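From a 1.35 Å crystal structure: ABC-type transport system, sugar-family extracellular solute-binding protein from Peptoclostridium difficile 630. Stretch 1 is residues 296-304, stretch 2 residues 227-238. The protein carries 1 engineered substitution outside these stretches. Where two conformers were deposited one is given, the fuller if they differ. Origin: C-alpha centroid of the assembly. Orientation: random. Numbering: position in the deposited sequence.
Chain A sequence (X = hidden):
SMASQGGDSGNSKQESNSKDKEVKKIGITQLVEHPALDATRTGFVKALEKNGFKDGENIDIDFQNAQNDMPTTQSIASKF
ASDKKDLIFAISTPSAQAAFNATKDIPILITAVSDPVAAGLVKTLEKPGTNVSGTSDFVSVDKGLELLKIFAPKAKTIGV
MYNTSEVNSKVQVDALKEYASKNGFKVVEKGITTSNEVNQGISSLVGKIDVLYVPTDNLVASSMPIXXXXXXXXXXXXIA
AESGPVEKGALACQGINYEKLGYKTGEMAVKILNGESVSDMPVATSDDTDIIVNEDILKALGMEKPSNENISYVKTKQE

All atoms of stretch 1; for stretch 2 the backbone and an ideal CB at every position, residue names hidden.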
# COMPACT_ATOMS: atom_id res chain seq x y z
N ASP A 296 12.45 8.54 16.57
CA ASP A 296 13.24 9.74 16.24
C ASP A 296 12.29 10.90 16.00
O ASP A 296 12.52 12.02 16.46
CB ASP A 296 14.07 9.54 14.96
CG ASP A 296 15.17 8.51 15.10
OD1 ASP A 296 15.81 8.55 16.17
OD2 ASP A 296 15.38 7.69 14.16
N ILE A 297 11.22 10.63 15.28
CA ILE A 297 10.17 11.64 15.02
C ILE A 297 9.43 12.00 16.31
O ILE A 297 9.19 13.18 16.56
CB ILE A 297 9.17 11.16 13.93
CG1 ILE A 297 9.88 10.93 12.60
CG2 ILE A 297 8.04 12.14 13.70
CD1 ILE A 297 10.60 12.11 12.00
N LEU A 298 9.14 11.01 17.16
CA LEU A 298 8.51 11.23 18.45
C LEU A 298 9.32 12.23 19.28
O LEU A 298 8.77 13.18 19.84
CB LEU A 298 8.41 9.94 19.24
CG LEU A 298 7.61 9.97 20.54
CD1 LEU A 298 6.13 10.08 20.30
CD2 LEU A 298 7.91 8.71 21.31
N LYS A 299 10.64 12.01 19.35
CA LYS A 299 11.53 12.87 20.10
C LYS A 299 11.62 14.25 19.45
O LYS A 299 11.60 15.27 20.16
CB LYS A 299 12.92 12.24 20.21
CG LYS A 299 13.90 13.10 21.00
CD LYS A 299 15.26 12.44 21.11
CE LYS A 299 16.31 13.45 21.52
NZ LYS A 299 17.64 12.81 21.59
N ALA A 300 11.71 14.33 18.13
CA ALA A 300 11.74 15.63 17.43
C ALA A 300 10.49 16.47 17.70
O ALA A 300 10.57 17.71 17.73
CB ALA A 300 11.93 15.44 15.94
N LEU A 301 9.34 15.82 17.91
CA LEU A 301 8.08 16.53 18.25
C LEU A 301 7.96 16.89 19.74
O LEU A 301 6.95 17.47 20.16
CB LEU A 301 6.87 15.70 17.79
CG LEU A 301 6.75 15.51 16.26
CD1 LEU A 301 5.63 14.58 15.97
CD2 LEU A 301 6.43 16.81 15.52
N GLY A 302 8.94 16.48 20.53
CA GLY A 302 8.98 16.70 21.96
C GLY A 302 8.02 15.82 22.73
O GLY A 302 7.60 16.20 23.81
N MET A 303 7.66 14.67 22.17
CA MET A 303 6.72 13.77 22.83
C MET A 303 7.40 12.69 23.66
O MET A 303 8.53 12.26 23.37
CB MET A 303 5.82 13.15 21.78
CG MET A 303 4.93 14.17 21.05
SD MET A 303 4.02 13.29 19.75
CE MET A 303 3.09 14.64 19.06
N GLU A 304 6.69 12.22 24.68
CA GLU A 304 7.12 11.10 25.50
C GLU A 304 6.61 9.78 24.92
O GLU A 304 5.57 9.75 24.24
CB GLU A 304 6.59 11.24 26.94
CG GLU A 304 7.16 12.42 27.71
CD GLU A 304 8.66 12.31 27.95
OE1 GLU A 304 9.34 13.36 27.94
OE2 GLU A 304 9.17 11.18 28.16
N UNK A 227 7.87 14.82 2.94
CA UNK A 227 6.70 15.12 3.75
C UNK A 227 7.06 15.18 5.22
O UNK A 227 6.71 16.16 5.91
CB UNK A 227 5.60 14.08 3.52
N UNK A 228 7.82 14.20 5.68
CA UNK A 228 8.27 14.12 7.06
C UNK A 228 9.09 15.35 7.49
O UNK A 228 8.86 15.93 8.55
CB UNK A 228 9.10 12.85 7.25
N UNK A 229 10.05 15.72 6.66
CA UNK A 229 10.96 16.81 6.99
C UNK A 229 10.17 18.11 7.20
O UNK A 229 10.34 18.81 8.21
CB UNK A 229 12.01 16.99 5.89
N UNK A 230 9.29 18.43 6.25
CA UNK A 230 8.51 19.67 6.35
C UNK A 230 7.47 19.59 7.48
O UNK A 230 7.24 20.56 8.23
CB UNK A 230 7.81 19.96 5.02
N UNK A 231 6.80 18.46 7.61
CA UNK A 231 5.80 18.33 8.67
C UNK A 231 6.41 18.47 10.06
O UNK A 231 5.86 19.17 10.93
CB UNK A 231 5.09 16.98 8.55
N UNK A 232 7.53 17.79 10.27
CA UNK A 232 8.16 17.70 11.56
C UNK A 232 8.74 19.06 11.96
O UNK A 232 8.68 19.45 13.13
CB UNK A 232 9.25 16.62 11.55
N UNK A 233 9.30 19.79 11.00
CA UNK A 233 9.79 21.17 11.24
C UNK A 233 8.69 22.12 11.73
O UNK A 233 8.94 22.99 12.55
CB UNK A 233 10.40 21.73 9.96
N UNK A 234 7.47 21.85 11.24
CA UNK A 234 6.23 22.54 11.57
C UNK A 234 5.43 21.93 12.73
O UNK A 234 4.32 22.37 13.03
CB UNK A 234 5.34 22.58 10.32
N UNK A 235 6.01 20.89 13.38
CA UNK A 235 5.42 20.25 14.57
C UNK A 235 4.05 19.62 14.29
O UNK A 235 3.20 19.55 15.16
CB UNK A 235 5.28 21.28 15.70
N UNK A 236 3.86 19.13 13.06
CA UNK A 236 2.63 18.44 12.64
C UNK A 236 2.86 16.93 12.75
O UNK A 236 3.73 16.41 12.02
CB UNK A 236 2.23 18.83 11.21
N UNK A 237 2.10 16.24 13.64
CA UNK A 237 2.17 14.74 13.65
C UNK A 237 1.60 14.18 12.37
O UNK A 237 0.56 14.63 11.86
CB UNK A 237 1.41 14.15 14.84
N UNK A 238 2.29 13.18 11.84
CA UNK A 238 1.84 12.46 10.66
C UNK A 238 1.51 10.96 11.02
O UNK A 238 2.39 10.26 11.49
CB UNK A 238 2.91 12.54 9.57

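Position 227 lies in a helix with nothing of stretch 1 within 5.5 Å of its ideal CB, so the contact sets no rule there; the residue is Val227. At 228 the CA-to-CB bond runs sideways, with the ideal CB 5.0 Å from Ile297 CD1. That leaves room for a small side chain, polar or not. Ser228 fills it, its OG 3.6 Å from Ile297 CD1, while the hydroxyl finds its hydrogen bond elsewhere in the structure.

Positions 229, 230 and 231 meet no atom of stretch 1. The first points away, and any helix-tolerant residue would serve as far as this contact goes; they are Lys229, Ile230 and Ala231.

Position 232 is the one helical site aimed toward stretch 1. Its ideal CB lies 4.7 Å from Ile297 CD1, 4.9 Å from Leu301 CD2 and 5.3 Å from Ala300 CB, an apolar setting that asks for something short: alanine, valine or threonine would all be reasonable. Thr232 answers with chi1 in m. Its CG2 packs 3.8 Å from Ala300 CB and 4.2 Å from Leu301 CD2, and OG1, 3.9 Å from Ile297 CD1, pays its polar cost by donating to Ser228 O at 2.7 Å, within its own helix.

Positions 233 and 234 point away, leaving polar residues free to serve. Glu233 makes no contact here; Asn234 turns back, ND2 donating to Ile230 O at 2.9 Å.

Position 235 has phi 61° and closes the helix in a Schellman motif, a conformation glycine or asparagine would take easily. Yet the ideal CB sits 4.6 Å from Leu301 CD2, and the carbonyl of Ala300, with no hydrogen bond within stretch 1, lies beyond, so a long side chain with a basic end also has something to reach. Lys235 is the deposited choice: its CA is 3.7 Å from Leu301 CD2, and the chain bends through m and m at chi1 and chi2, bringing NZ to 3.6 Å from Ala300 O, an electrostatically favourable approach but too long to count as a hydrogen bond. Gly302 ends the other helix with the same motif.

Position 236 points away, with nothing of stretch 1 within 5.5 Å of its ideal CB, so the contact would accept many side chains. Ile236 offers mainly backbone, N lying 4.2 Å from Leu301 CD2.

At 237, phi of -67° admits proline, and the ideal CB is 4.4 Å from Leu301 CD1 and 4.6 Å from Met303 CE. A compact apolar residue is called for; valine would also suit. Pro237 sets CB 4.4 Å from Leu301 CD1 and CG 4.2 Å from Met303 CE.

Position 238, extended and sideways, has nothing of stretch 1 within 5.5 Å of its ideal CB, and a beta-branched or other apolar residue would suit its extended backbone; Val238 occupies it without contact.

Stretch 2, residues 227-238: VSKIATENKIPV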
# COMPACT_ATOMS: atom_id res chain seq x y z
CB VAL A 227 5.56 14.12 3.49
CG1 VAL A 227 4.42 14.30 4.49
CG2 VAL A 227 5.07 14.21 2.08
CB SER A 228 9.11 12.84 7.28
OG SER A 228 9.75 12.86 8.55
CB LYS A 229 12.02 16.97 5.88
CG LYS A 229 13.16 17.87 6.25
CD LYS A 229 14.22 17.21 7.08
CE LYS A 229 15.29 18.25 7.39
NZ LYS A 229 16.43 17.64 8.10
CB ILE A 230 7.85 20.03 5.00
CG1 ILE A 230 8.94 20.36 3.96
CG2 ILE A 230 6.90 21.22 5.13
CD1 ILE A 230 8.51 20.36 2.53
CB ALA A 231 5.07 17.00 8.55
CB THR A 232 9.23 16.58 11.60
OG1 THR A 232 8.61 15.37 11.18
CG2 THR A 232 9.77 16.37 12.99
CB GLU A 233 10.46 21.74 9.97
CG GLU A 233 11.89 21.27 9.83
CD GLU A 233 12.72 21.96 8.76
OE1 GLU A 233 12.23 22.89 8.09
OE2 GLU A 233 13.90 21.55 8.60
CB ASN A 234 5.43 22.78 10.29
CG ASN A 234 6.11 23.83 9.40
OD1 ASN A 234 6.10 25.00 9.75
ND2 ASN A 234 6.77 23.41 8.32
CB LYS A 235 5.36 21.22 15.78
CG LYS A 235 6.67 21.88 16.11
CD LYS A 235 7.76 20.94 16.55
CE LYS A 235 9.07 21.72 16.64
NZ LYS A 235 9.89 21.26 17.78
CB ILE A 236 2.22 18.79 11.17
CG1 ILE A 236 2.02 20.31 10.98
CG2 ILE A 236 0.93 18.08 10.76
CD1 ILE A 236 1.82 20.71 9.53
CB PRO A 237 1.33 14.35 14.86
CG PRO A 237 0.96 15.62 15.57
CD PRO A 237 1.17 16.77 14.65
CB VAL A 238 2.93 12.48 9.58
CG1 VAL A 238 2.45 11.78 8.35
CG2 VAL A 238 3.32 13.93 9.23
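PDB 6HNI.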